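Local structure of alpha-1,2-mannosidase (Bacteroides thetaiotaomicron, 2WW2) at residues S81-A86 / R96-S101; W456-F461 / D472-K477; Q599-Q604 / R724-A729. The protein probably hydrolyses alpha-1,2-mannosidic linkages as a calcium-dependent, inverting glycoside hydrolase of family GH92. All coordinates share one frame; numbering follows the deposited sequence.

Contact 1. Residues S81-A86 / R96-S101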
loop_
_atom_site.group_PDB
_atom_site.type_symbol
_atom_site.label_atom_id
_atom_site.label_comp_id
_atom_site.label_asym_id
_atom_site.label_seq_id
_atom_site.Cartn_x
_atom_site.Cartn_y
_atom_site.Cartn_z
ATOM N N SER A 81 23.977 15.337 35.212
ATOM C CA SER A 81 23.223 14.212 35.785
ATOM C C SER A 81 23.768 13.826 37.140
ATOM O O SER A 81 24.905 14.145 37.488
ATOM C CB SER A 81 23.215 12.975 34.870
ATOM O OG SER A 81 24.505 12.380 34.799
ATOM N N ILE A 82 22.947 13.101 37.885
ATOM C CA ILE A 82 23.323 12.593 39.185
ATOM C C ILE A 82 22.978 11.097 39.138
ATOM O O ILE A 82 21.926 10.734 38.633
ATOM C CB ILE A 82 22.470 13.274 40.278
ATOM C CG1 ILE A 82 22.901 14.733 40.475
ATOM C CG2 ILE A 82 22.554 12.515 41.587
ATOM C CD1 ILE A 82 21.881 15.554 41.273
ATOM N N MET A 83 23.875 10.240 39.624
ATOM C CA MET A 83 23.652 8.802 39.560
ATOM C C MET A 83 24.140 8.126 40.835
ATOM O O MET A 83 25.336 8.031 41.085
ATOM C CB MET A 83 24.362 8.188 38.336
ATOM C CG MET A 83 24.071 6.706 38.172
ATOM S SD MET A 83 22.290 6.371 38.008
ATOM C CE MET A 83 22.362 4.622 37.650
ATOM N N PRO A 84 23.208 7.650 41.663
ATOM C CA PRO A 84 23.661 6.867 42.809
ATOM C C PRO A 84 24.095 5.469 42.343
ATOM O O PRO A 84 23.538 4.937 41.380
ATOM C CB PRO A 84 22.428 6.817 43.713
ATOM C CG PRO A 84 21.268 7.029 42.800
ATOM C CD PRO A 84 21.755 7.857 41.634
ATOM N N LEU A 85 25.100 4.887 43.002
ATOM C CA LEU A 85 25.614 3.578 42.621
ATOM C C LEU A 85 25.895 2.752 43.874
ATOM O O LEU A 85 26.346 3.288 44.882
ATOM C CB LEU A 85 26.927 3.708 41.835
ATOM C CG LEU A 85 26.905 4.349 40.437
ATOM C CD1 LEU A 85 28.347 4.510 39.962
ATOM C CD2 LEU A 85 26.075 3.508 39.417
ATOM N N ALA A 86 25.651 1.450 43.797
ATOM C CA ALA A 86 26.023 0.562 44.870
ATOM C C ALA A 86 27.103 -0.358 44.345
ATOM O O ALA A 86 27.038 -0.808 43.191
ATOM C CB ALA A 86 24.818 -0.259 45.333
ATOM N N ARG A 96 28.572 3.677 33.203
ATOM C CA ARG A 96 27.546 3.684 34.241
ATOM C C ARG A 96 26.293 3.100 33.658
ATOM O O ARG A 96 25.499 3.814 33.039
ATOM C CB ARG A 96 27.189 5.101 34.731
ATOM C CG ARG A 96 28.240 5.796 35.520
ATOM C CD ARG A 96 27.719 7.106 36.158
ATOM N NE ARG A 96 26.783 7.843 35.316
ATOM C CZ ARG A 96 27.100 8.861 34.517
ATOM N NH1 ARG A 96 28.367 9.294 34.412
ATOM N NH2 ARG A 96 26.140 9.455 33.817
ATOM N N LEU A 97 26.115 1.807 33.834
ATOM C CA LEU A 97 24.995 1.104 33.241
ATOM C C LEU A 97 24.445 0.188 34.304
ATOM O O LEU A 97 25.045 -0.833 34.588
ATOM C CB LEU A 97 25.479 0.230 32.082
ATOM C CG LEU A 97 25.831 0.842 30.729
ATOM C CD1 LEU A 97 24.718 1.684 30.166
ATOM C CD2 LEU A 97 27.126 1.617 30.837
ATOM N N VAL A 98 23.305 0.529 34.886
ATOM C CA VAL A 98 22.808 -0.236 36.006
ATOM C C VAL A 98 21.444 -0.817 35.651
ATOM O O VAL A 98 20.518 -0.064 35.317
ATOM C CB VAL A 98 22.670 0.643 37.257
ATOM C CG1 VAL A 98 22.249 -0.218 38.458
ATOM C CG2 VAL A 98 23.983 1.375 37.535
ATOM N N PRO A 99 21.320 -2.152 35.713
ATOM C CA PRO A 99 20.081 -2.799 35.281
ATOM C C PRO A 99 18.899 -2.535 36.228
ATOM O O PRO A 99 19.071 -2.526 37.454
ATOM C CB PRO A 99 20.429 -4.307 35.231
ATOM C CG PRO A 99 21.794 -4.461 35.843
ATOM C CD PRO A 99 22.411 -3.093 36.036
ATOM N N PHE A 100 17.721 -2.345 35.641
ATOM C CA PHE A 100 16.476 -2.141 36.394
ATOM C C PHE A 100 15.311 -2.739 35.604
ATOM O O PHE A 100 15.406 -2.945 34.389
ATOM C CB PHE A 100 16.218 -0.642 36.654
ATOM C CG PHE A 100 15.829 0.134 35.426
ATOM C CD1 PHE A 100 14.491 0.431 35.174
ATOM C CD2 PHE A 100 16.798 0.577 34.528
ATOM C CE1 PHE A 100 14.114 1.127 34.023
ATOM C CE2 PHE A 100 16.442 1.278 33.382
ATOM C CZ PHE A 100 15.097 1.579 33.141
ATOM N N SER A 101 14.210 -2.995 36.296
ATOM C CA SER A 101 12.992 -3.502 35.662
ATOM C C SER A 101 11.902 -2.452 35.743
ATOM O O SER A 101 11.787 -1.749 36.762
ATOM C CB SER A 101 12.528 -4.760 36.403
ATOM O OG SER A 101 11.244 -5.132 35.965
#
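V98 brings its CG2 methyl against the ends of two side chains on strand 80-86, and this is the tight part of the contact. L85 CD2 lies 3.5 Å from V98 CG2, and M83 CE reaches the same V98 CG2 at 3.6 Å. In the methionine CG stands anti to the backbone N, and the bend at chi2 (58°) with an extended chi3 carries CE on to the valine.

R96 packs more loosely. It and M83 run alongside in opposite senses, with R96 NE 3.9 Å from M83 CB. R96 NH2 comes within 3.5 Å of S81 OG, but the angle is too poor for a bond. The guanidinium is instead held by the carbonyls of R62 and M91 and by a salt bridge to D148, so a leucine in its place would probably leave D148 without its positive mate and both carbonyls without their donor. S81, M83, L85 and R96 are buried and V98 is partly exposed, which makes the V98 end the more open one; next to it P99 packs on Q723 of a second subunit.

In the N-terminal, galactose mutarotase-like domain, the two segments share strand 60-67 as a backbone partner, I82 pairing with F64 and V98 with M61. F116 of strand 111-116 packs on M83 and V98, and V146 of strand 143-148 on L85 and R96.

Contact 2. Residues W456-F461 / D472-K477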
loop_
_atom_site.group_PDB
_atom_site.type_symbol
_atom_site.label_atom_id
_atom_site.label_comp_id
_atom_site.label_asym_id
_atom_site.label_seq_id
_atom_site.Cartn_x
_atom_site.Cartn_y
_atom_site.Cartn_z
ATOM N N TRP A 456 -2.632 36.994 7.003
ATOM C CA TRP A 456 -4.005 37.208 7.482
ATOM C C TRP A 456 -3.977 37.636 8.968
ATOM O O TRP A 456 -4.668 38.586 9.363
ATOM C CB TRP A 456 -4.868 35.952 7.242
ATOM C CG TRP A 456 -6.216 36.030 7.880
ATOM C CD1 TRP A 456 -7.366 36.534 7.331
ATOM C CD2 TRP A 456 -6.553 35.603 9.201
ATOM N NE1 TRP A 456 -8.405 36.447 8.238
ATOM C CE2 TRP A 456 -7.931 35.869 9.390
ATOM C CE3 TRP A 456 -5.831 35.000 10.236
ATOM C CZ2 TRP A 456 -8.592 35.570 10.578
ATOM C CZ3 TRP A 456 -6.489 34.699 11.415
ATOM C CH2 TRP A 456 -7.855 34.995 11.581
ATOM N N CYS A 457 -3.163 36.975 9.796
ATOM C CA CYS A 457 -3.084 37.377 11.223
ATOM C C CYS A 457 -2.641 38.836 11.368
ATOM O O CYS A 457 -3.179 39.579 12.189
ATOM C CB CYS A 457 -2.101 36.506 12.012
ATOM S SG CYS A 457 -2.636 34.825 12.231
ATOM N N ILE A 458 -1.643 39.242 10.586
ATOM C CA ILE A 458 -1.143 40.618 10.684
ATOM C C ILE A 458 -2.204 41.609 10.227
ATOM O O ILE A 458 -2.355 42.688 10.823
ATOM C CB ILE A 458 0.177 40.821 9.899
ATOM C CG1 ILE A 458 1.292 40.016 10.582
ATOM C CG2 ILE A 458 0.543 42.327 9.807
ATOM C CD1 ILE A 458 2.579 39.889 9.710
ATOM N N ALA A 459 -2.952 41.243 9.187
ATOM C CA ALA A 459 -4.034 42.121 8.722
ATOM C C ALA A 459 -5.074 42.305 9.838
ATOM O O ALA A 459 -5.550 43.419 10.100
ATOM C CB ALA A 459 -4.694 41.551 7.478
ATOM N N ARG A 460 -5.441 41.201 10.473
ATOM C CA ARG A 460 -6.421 41.249 11.551
ATOM C C ARG A 460 -5.929 42.170 12.663
ATOM O O ARG A 460 -6.699 42.962 13.202
ATOM C CB ARG A 460 -6.639 39.842 12.109
ATOM C CG ARG A 460 -7.441 38.926 11.167
ATOM C CD ARG A 460 -8.920 39.078 11.497
ATOM N NE ARG A 460 -9.101 38.571 12.845
ATOM C CZ ARG A 460 -10.098 38.859 13.673
ATOM N NH1 ARG A 460 -11.086 39.696 13.314
ATOM N NH2 ARG A 460 -10.093 38.287 14.872
ATOM N N PHE A 461 -4.657 42.007 13.030
ATOM C CA PHE A 461 -4.033 42.786 14.094
ATOM C C PHE A 461 -4.042 44.257 13.750
ATOM O O PHE A 461 -4.515 45.075 14.554
ATOM C CB PHE A 461 -2.603 42.287 14.388
ATOM C CG PHE A 461 -1.986 42.887 15.627
ATOM C CD1 PHE A 461 -2.394 42.481 16.898
ATOM C CD2 PHE A 461 -0.975 43.841 15.524
ATOM C CE1 PHE A 461 -1.822 43.034 18.037
ATOM C CE2 PHE A 461 -0.398 44.386 16.651
ATOM C CZ PHE A 461 -0.827 44.000 17.915
ATOM N N ASP A 472 -5.292 46.481 4.964
ATOM C CA ASP A 472 -5.604 46.178 3.568
ATOM C C ASP A 472 -4.374 45.657 2.802
ATOM O O ASP A 472 -4.491 44.765 1.971
ATOM C CB ASP A 472 -6.245 47.396 2.866
ATOM C CG ASP A 472 -7.582 47.816 3.509
ATOM O OD1 ASP A 472 -8.196 47.023 4.262
ATOM O OD2 ASP A 472 -8.024 48.945 3.263
ATOM N N GLN A 473 -3.186 46.178 3.096
ATOM C CA GLN A 473 -1.966 45.632 2.470
ATOM C C GLN A 473 -1.834 44.133 2.754
ATOM O O GLN A 473 -1.447 43.344 1.886
ATOM C CB GLN A 473 -0.714 46.320 2.992
ATOM C CG GLN A 473 -0.443 47.691 2.418
ATOM C CD GLN A 473 0.682 48.374 3.162
ATOM O OE1 GLN A 473 0.535 49.501 3.639
ATOM N NE2 GLN A 473 1.799 47.680 3.301
ATOM N N TYR A 474 -2.133 43.747 3.989
ATOM C CA TYR A 474 -1.933 42.375 4.401
ATOM C C TYR A 474 -3.091 41.465 4.018
ATOM O O TYR A 474 -2.874 40.301 3.686
ATOM C CB TYR A 474 -1.552 42.288 5.897
ATOM C CG TYR A 474 -0.064 42.481 6.082
ATOM C CD1 TYR A 474 0.794 41.385 6.121
ATOM C CD2 TYR A 474 0.493 43.761 6.172
ATOM C CE1 TYR A 474 2.161 41.546 6.251
ATOM C CE2 TYR A 474 1.866 43.930 6.295
ATOM C CZ TYR A 474 2.687 42.817 6.324
ATOM O OH TYR A 474 4.042 42.968 6.463
ATOM N N TYR A 475 -4.315 41.991 4.050
ATOM C CA TYR A 475 -5.470 41.240 3.578
ATOM C C TYR A 475 -5.301 40.866 2.104
ATOM O O TYR A 475 -5.776 39.817 1.665
ATOM C CB TYR A 475 -6.775 42.027 3.793
ATOM C CG TYR A 475 -7.348 41.905 5.202
ATOM C CD1 TYR A 475 -7.563 40.656 5.773
ATOM C CD2 TYR A 475 -7.717 43.037 5.933
ATOM C CE1 TYR A 475 -8.109 40.529 7.040
ATOM C CE2 TYR A 475 -8.255 42.924 7.209
ATOM C CZ TYR A 475 -8.459 41.672 7.749
ATOM O OH TYR A 475 -8.984 41.535 9.011
ATOM N N GLN A 476 -4.591 41.706 1.355
ATOM C CA GLN A 476 -4.311 41.392 -0.048
ATOM C C GLN A 476 -3.472 40.129 -0.202
ATOM O O GLN A 476 -3.488 39.506 -1.259
ATOM C CB GLN A 476 -3.626 42.565 -0.759
ATOM N N LYS A 477 -2.749 39.730 0.843
ATOM C CA LYS A 477 -1.914 38.530 0.754
ATOM C C LYS A 477 -2.594 37.282 1.337
ATOM O O LYS A 477 -2.177 36.148 1.064
ATOM C CB LYS A 477 -0.565 38.766 1.439
ATOM C CG LYS A 477 0.175 40.030 0.974
ATOM C CD LYS A 477 1.433 40.227 1.846
ATOM C CE LYS A 477 2.056 41.615 1.677
ATOM N NZ LYS A 477 3.457 41.619 2.178
#
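I458 and A459 each place a methyl over a tyrosine ring of the facing segment, I458 over Y474 and A459 over Y475. The two segments belong to helices 444-465 and 468-475, which a short turn joins into an antiparallel helical hairpin within the catalytic domain, whose family belongs to the six-hairpin clan, with its (alpha/alpha)6 barrel of paired helices. The backbones come very near each other at A459 and Y474, where the CA atoms are 4.8 Å apart, a closeness that the small alanine permits.

Both ring contacts are CH-pi interactions made almost straight down on the ring. I458 CG2, anti to its backbone N, stands 3.7 Å from the centroid of the Y474 ring and 8° off the normal, while CD1 of the same isoleucine approaches the ring atom CE1. Y475 holds its CG anti to its own carbonyl carbon, beside the backbone N, and its ring lies across the alanine methyl: A459 CB is 3.4 Å from the ring centroid, 9° off the normal. A459 CB also touches Y474 CB at 3.6 Å, so one methyl meets both tyrosines.

The remaining approaches to Y475 come at its edge and its hydroxyl. W456 CD1 meets Y475 CE1 at 4.1 Å, near the plane of the tyrosine ring. The phenol oxygen is hydrogen-bonded to E463, on the same helix as A459, and the Y474 hydroxyl is bonded to T412 of helix 401-413. The R460 chain is bent at chi2 (-90°) and chi3: its CG lies on one face of the W456 indole, toward the rim, and the next carbon meets the phenol, with R460 CD 3.5 Å from Y475 OH.

Contact 3. Residues Q599-Q604 / R724-A729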
loop_
_atom_site.group_PDB
_atom_site.type_symbol
_atom_site.label_atom_id
_atom_site.label_comp_id
_atom_site.label_asym_id
_atom_site.label_seq_id
_atom_site.Cartn_x
_atom_site.Cartn_y
_atom_site.Cartn_z
ATOM N N GLN A 599 -22.267 19.996 7.303
ATOM C CA GLN A 599 -22.515 18.638 7.778
ATOM C C GLN A 599 -21.783 18.343 9.085
ATOM O O GLN A 599 -20.902 17.478 9.121
ATOM C CB GLN A 599 -22.135 17.619 6.701
ATOM C CG GLN A 599 -22.858 17.838 5.356
ATOM C CD GLN A 599 -22.671 16.670 4.405
ATOM O OE1 GLN A 599 -21.695 15.922 4.506
ATOM N NE2 GLN A 599 -23.600 16.514 3.466
ATOM N N PRO A 600 -22.145 19.063 10.160
ATOM C CA PRO A 600 -21.461 18.928 11.456
ATOM C C PRO A 600 -21.500 17.504 12.005
ATOM O O PRO A 600 -20.636 17.124 12.798
ATOM C CB PRO A 600 -22.222 19.907 12.385
ATOM C CG PRO A 600 -23.465 20.268 11.652
ATOM C CD PRO A 600 -23.174 20.117 10.180
ATOM N N TRP A 601 -22.488 16.716 11.587
ATOM C CA TRP A 601 -22.601 15.350 12.100
ATOM C C TRP A 601 -21.413 14.487 11.702
ATOM O O TRP A 601 -21.042 13.583 12.438
ATOM C CB TRP A 601 -23.927 14.680 11.697
ATOM C CG TRP A 601 -24.189 14.597 10.210
ATOM C CD1 TRP A 601 -23.865 13.568 9.371
ATOM C CD2 TRP A 601 -24.863 15.574 9.407
ATOM N NE1 TRP A 601 -24.275 13.856 8.086
ATOM C CE2 TRP A 601 -24.896 15.080 8.083
ATOM C CE3 TRP A 601 -25.432 16.822 9.677
ATOM C CZ2 TRP A 601 -25.481 15.790 7.033
ATOM C CZ3 TRP A 601 -26.023 17.527 8.624
ATOM C CH2 TRP A 601 -26.040 17.006 7.323
ATOM N N LYS A 602 -20.813 14.777 10.548
ATOM C CA LYS A 602 -19.613 14.064 10.124
ATOM C C LYS A 602 -18.379 14.407 10.990
ATOM O O LYS A 602 -17.579 13.541 11.298
ATOM C CB LYS A 602 -19.356 14.295 8.633
ATOM C CG LYS A 602 -20.437 13.642 7.737
ATOM C CD LYS A 602 -20.075 13.765 6.234
ATOM C CE LYS A 602 -21.034 12.977 5.333
ATOM N NZ LYS A 602 -20.723 13.306 3.907
ATOM N N THR A 603 -18.247 15.674 11.376
ATOM C CA THR A 603 -17.251 16.092 12.356
ATOM C C THR A 603 -17.451 15.302 13.640
ATOM O O THR A 603 -16.506 14.728 14.178
ATOM C CB THR A 603 -17.381 17.619 12.661
ATOM O OG1 THR A 603 -16.888 18.368 11.545
ATOM C CG2 THR A 603 -16.578 17.991 13.901
ATOM N N GLN A 604 -18.701 15.220 14.089
ATOM C CA GLN A 604 -19.019 14.551 15.337
ATOM C C GLN A 604 -18.640 13.064 15.276
ATOM O O GLN A 604 -18.016 12.530 16.206
ATOM C CB GLN A 604 -20.509 14.714 15.645
ATOM C CG GLN A 604 -20.907 16.147 16.015
ATOM C CD GLN A 604 -22.365 16.475 15.674
ATOM O OE1 GLN A 604 -23.231 15.589 15.598
ATOM N NE2 GLN A 604 -22.640 17.760 15.468
ATOM N N ARG A 724 -29.732 20.011 11.760
ATOM C CA ARG A 724 -29.105 20.932 12.706
ATOM C C ARG A 724 -27.739 21.386 12.217
ATOM O O ARG A 724 -26.919 20.574 11.799
ATOM C CB ARG A 724 -28.956 20.260 14.086
ATOM C CG ARG A 724 -28.192 21.089 15.071
ATOM C CD ARG A 724 -28.083 20.448 16.458
ATOM N NE ARG A 724 -27.479 21.441 17.337
ATOM C CZ ARG A 724 -26.187 21.735 17.335
ATOM N NH1 ARG A 724 -25.370 21.044 16.561
ATOM N NH2 ARG A 724 -25.717 22.702 18.118
ATOM N N GLY A 725 -27.482 22.684 12.291
ATOM C CA GLY A 725 -26.155 23.203 11.977
ATOM C C GLY A 725 -25.848 23.255 10.494
ATOM O O GLY A 725 -24.681 23.238 10.099
ATOM N N THR A 726 -26.892 23.339 9.667
ATOM C CA THR A 726 -26.720 23.270 8.214
ATOM C C THR A 726 -26.860 24.625 7.515
ATOM O O THR A 726 -26.652 24.728 6.312
ATOM C CB THR A 726 -27.748 22.302 7.587
ATOM O OG1 THR A 726 -29.062 22.797 7.857
ATOM C CG2 THR A 726 -27.610 20.909 8.193
ATOM N N GLN A 727 -27.199 25.669 8.259
ATOM C CA GLN A 727 -27.433 26.982 7.651
ATOM C C GLN A 727 -26.188 27.875 7.628
ATOM O O GLN A 727 -25.313 27.735 8.460
ATOM C CB GLN A 727 -28.556 27.699 8.401
ATOM C CG GLN A 727 -29.854 26.920 8.405
ATOM C CD GLN A 727 -30.322 26.635 6.990
ATOM O OE1 GLN A 727 -30.554 27.560 6.211
ATOM N NE2 GLN A 727 -30.442 25.352 6.643
ATOM N N PRO A 728 -26.123 28.825 6.681
ATOM C CA PRO A 728 -24.959 29.716 6.628
ATOM C C PRO A 728 -24.713 30.471 7.932
ATOM O O PRO A 728 -23.564 30.737 8.274
ATOM C CB PRO A 728 -25.302 30.683 5.481
ATOM C CG PRO A 728 -26.215 29.866 4.591
ATOM C CD PRO A 728 -27.052 29.053 5.559
ATOM N N ALA A 729 -25.767 30.801 8.669
ATOM C CA ALA A 729 -25.585 31.475 9.948
ATOM C C ALA A 729 -24.899 30.585 10.974
ATOM O O ALA A 729 -24.399 31.080 11.977
ATOM C CB ALA A 729 -26.914 31.957 10.501
HETATM O O HOH W 1 -25.505 18.508 15.407
#
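P600 and the backbone carbonyls of R724 and G725 supply the closest van der Waals contacts. The proline ring lies against two successive carbonyls, with P600 CG 3.5 Å from R724 O and P600 CD 3.5 Å from G725 O. G725 has a positive phi (76°) and turns the side where a beta carbon would stand toward P600, leaving the pyrrolidine room to settle against the backbone. The apolar side-chain touch is made by W601, whose six-membered ring points its edge at the threonine: W601 CZ3 is 3.8 Å from T726 CG2, which lies in the indole plane. W601 CG sits between the backbone N and the carbonyl carbon (chi1 58°), and Q599 CB packs on one indole face, toward the rim.

These residues join the first turn of helix 600-613 in the catalytic domain to the loop that follows strand 710-717, the last in chain order of a six-stranded mixed sheet, where it lies between strands 671-675 and 685-691. Y685 of strand 685-691 touches W601 and Q604, and R724 packs on I686 and A689.

Polar links across the contact run through one water. It accepts a hydrogen bond from Q604 NE2 at 3.0 Å and another from R724 NH1 at 2.8 Å. Both side chains are also held elsewhere, Q604 OE1 by the backbone N of I686 and R724 NH2 by the carbonyl of F696.

One side-chain bond lies within each segment. K602 NZ donates to a lone pair of Q599 OE1 at 2.9 Å, and the same ammonium forms a salt bridge with D548. Q727 NE2 donates to T726 OG1 at 3.1 Å with an N-H...O angle of 148°.

Overall arrangement
From the N terminus, the three contacts follow in series, and none nests in or crosses another. Contact 1 closes a loop of nine residues in the N-terminal domain, drawing together two strands that both pair with strand 60-67. Contact 2 closes a similarly short, mostly helical hairpin in the catalytic domain. Contact 3 spans 119 residues and returns the C-terminal loop to helix 600-613, joining that helix to the loop that leaves the six-stranded sheet. Contact 1 lies across the centre of the chain from the other two, its centre about 56 Å from each of theirs; contacts 2 and 3 have centres about 29 Å apart and do not touch.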